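Local coordinates for Cwp19 (Clostridioides difficile, PDB 5OQ3), which acts as a glycoside hydrolase through a TIM-barrel domain, probably on the bacterial cell wall, and may also have N-acetylmuramoyl-L-alanine amidase activity, at residues I326-Q331 with Q337-E342. Residues are numbered along the deposited sequence; the frame is centred on the assembly and turned at random.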
loop_
_atom_site.group_PDB
_atom_site.type_symbol
_atom_site.label_atom_id
_atom_site.label_comp_id
_atom_site.label_asym_id
_atom_site.label_seq_id
_atom_site.Cartn_x
_atom_site.Cartn_y
_atom_site.Cartn_z
ATOM N N ILE A 326 11.888 -2.754 8.270
ATOM C CA ILE A 326 13.075 -3.583 8.326
ATOM C C ILE A 326 14.098 -3.238 7.243
ATOM O O ILE A 326 15.246 -3.641 7.363
ATOM C CB ILE A 326 12.788 -5.086 8.405
ATOM C CG1 ILE A 326 11.954 -5.592 7.247
ATOM C CG2 ILE A 326 12.173 -5.442 9.767
ATOM C CD1 ILE A 326 11.991 -7.084 7.036
ATOM N N TYR A 327 13.689 -2.490 6.214
ATOM C CA TYR A 327 14.644 -1.960 5.246
ATOM C C TYR A 327 15.690 -1.032 5.875
ATOM O O TYR A 327 16.770 -0.835 5.316
ATOM C CB TYR A 327 13.899 -1.268 4.081
ATOM C CG TYR A 327 13.241 0.045 4.461
ATOM C CD1 TYR A 327 11.970 0.082 5.027
ATOM C CD2 TYR A 327 13.866 1.251 4.194
ATOM C CE1 TYR A 327 11.364 1.294 5.345
ATOM C CE2 TYR A 327 13.282 2.467 4.516
ATOM C CZ TYR A 327 12.008 2.487 5.069
ATOM O OH TYR A 327 11.377 3.680 5.372
ATOM N N LYS A 328 15.360 -0.404 7.004
ATOM C CA LYS A 328 16.324 0.457 7.710
ATOM C C LYS A 328 17.237 -0.399 8.556
ATOM O O LYS A 328 16.824 -0.970 9.566
ATOM C CB LYS A 328 15.610 1.503 8.543
ATOM C CG LYS A 328 14.770 2.498 7.768
ATOM C CD LYS A 328 14.379 3.696 8.623
ATOM C CE LYS A 328 13.568 4.703 7.839
ATOM N NZ LYS A 328 13.146 5.830 8.683
ATOM N N GLN A 329 18.508 -0.444 8.138
ATOM C CA GLN A 329 19.529 -1.295 8.741
ATOM C C GLN A 329 20.805 -0.559 9.076
ATOM O O GLN A 329 21.894 -1.099 8.924
ATOM C CB GLN A 329 19.842 -2.465 7.793
ATOM C CG GLN A 329 18.616 -3.354 7.575
ATOM C CD GLN A 329 18.763 -4.265 6.390
ATOM O OE1 GLN A 329 19.876 -4.550 5.951
ATOM N NE2 GLN A 329 17.630 -4.688 5.824
ATOM N N GLY A 330 20.643 0.684 9.501
ATOM C CA GLY A 330 21.802 1.461 9.924
ATOM C C GLY A 330 22.464 2.242 8.826
ATOM O O GLY A 330 23.571 2.788 9.062
ATOM N N GLN A 331 21.873 2.333 7.627
ATOM C CA GLN A 331 22.576 3.027 6.511
ATOM C C GLN A 331 22.602 4.542 6.757
ATOM O O GLN A 331 21.682 5.081 7.371
ATOM C CB GLN A 331 21.924 2.734 5.158
ATOM C CG GLN A 331 21.856 1.260 4.792
ATOM C CD GLN A 331 20.547 0.614 5.207
ATOM O OE1 GLN A 331 20.069 0.817 6.328
ATOM N NE2 GLN A 331 19.962 -0.180 4.313
ATOM N N GLN A 337 19.537 5.052 11.285
ATOM C CA GLN A 337 18.425 4.325 11.915
ATOM C C GLN A 337 18.454 2.851 11.558
ATOM O O GLN A 337 18.589 2.480 10.362
ATOM C CB GLN A 337 17.093 4.938 11.508
ATOM C CG GLN A 337 16.895 6.355 12.018
ATOM C CD GLN A 337 15.595 6.964 11.568
ATOM O OE1 GLN A 337 14.688 6.269 11.109
ATOM N NE2 GLN A 337 15.483 8.270 11.708
ATOM N N ASN A 338 18.340 2.011 12.584
ATOM C CA ASN A 338 18.423 0.581 12.391
ATOM C C ASN A 338 17.265 -0.053 13.065
ATOM O O ASN A 338 17.313 -0.363 14.238
ATOM C CB ASN A 338 19.755 0.031 12.929
ATOM C CG ASN A 338 20.027 -1.384 12.449
ATOM O OD1 ASN A 338 19.095 -2.103 12.088
ATOM N ND2 ASN A 338 21.295 -1.784 12.412
ATOM N N ILE A 339 16.224 -0.288 12.269
ATOM C CA ILE A 339 15.019 -0.954 12.750
ATOM C C ILE A 339 15.205 -2.468 12.788
ATOM O O ILE A 339 14.767 -3.126 13.737
ATOM C CB ILE A 339 13.813 -0.558 11.915
ATOM C CG1 ILE A 339 13.487 0.910 12.183
ATOM C CG2 ILE A 339 12.625 -1.427 12.263
ATOM C CD1 ILE A 339 12.455 1.497 11.276
ATOM N N ALA A 340 15.856 -3.032 11.777
ATOM C CA ALA A 340 16.042 -4.474 11.722
ATOM C C ALA A 340 16.701 -5.000 13.017
ATOM O O ALA A 340 16.263 -5.997 13.570
ATOM C CB ALA A 340 16.888 -4.845 10.522
ATOM N N LYS A 341 17.729 -4.303 13.505
ATOM C CA LYS A 341 18.439 -4.726 14.702
ATOM C C LYS A 341 17.566 -4.781 15.952
ATOM O O LYS A 341 17.870 -5.541 16.890
ATOM C CB LYS A 341 19.649 -3.796 14.926
ATOM C CG LYS A 341 20.544 -4.175 16.059
ATOM C CD LYS A 341 21.773 -3.298 16.048
ATOM C CE LYS A 341 21.501 -1.881 16.525
ATOM N NZ LYS A 341 22.756 -1.296 17.096
ATOM N N GLU A 342 16.456 -4.026 15.941
ATOM C CA GLU A 342 15.559 -3.978 17.098
ATOM C C GLU A 342 14.216 -4.535 16.802
ATOM O O GLU A 342 13.264 -4.252 17.539
ATOM C CB GLU A 342 15.440 -2.573 17.667
ATOM C CG GLU A 342 14.858 -1.511 16.762
ATOM C CD GLU A 342 14.751 -0.168 17.457
ATOM O OE1 GLU A 342 13.645 0.389 17.523
ATOM O OE2 GLU A 342 15.798 0.347 17.938
#
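One carbonyl oxygen, K328 O, takes two successive backbone N-H groups from the facing segment. A340 N lies 3.2 Å from K328 O, almost straight in line with the C=O, whereas I339 N, 2.9 Å from the same K328 O, arrives well above the carbonyl plane in a bent N-H...O bond (133° at the hydrogen). On the far side of the bridge between Q329 and N338, G330 N donates to Q337 O at 2.9 Å, also from above that carbonyl's plane. G330, with phi near +89°, adopts a backbone shape that glycine accepts readily, and passes close to the N338 side chain.

The bridge ties together two parts of the loop that follows barrel strand 319-324 and leads to helix 343-350, the seventh beta-alpha connection of this TIM barrel, in the glycoside hydrolase region of a longer protein. K328 and Q337 run side by side in the same direction, both extended, and K328 NZ donates to Q337 OE1 (2.9 Å). A lysine fits because its long aliphatic part packs CD against I339 CD1 at 3.9 Å, while its ammonium group gives a further hydrogen bond to Y292 O. A340, small enough to sit close to the opposite backbone, sets CB 3.7 Å from Q329 CG; beyond them I373 of helix 371-381 touches both residues. Q329 turns its amide back to I326 O, which lies in the plane of that amide, 3.0 Å from Q329 NE2. N338, whose chi1 of -166° swings CG away from the backbone N, lays its amide beside the Q329-G330 peptide, and OD1 accepts from K341 N in an Asx motif.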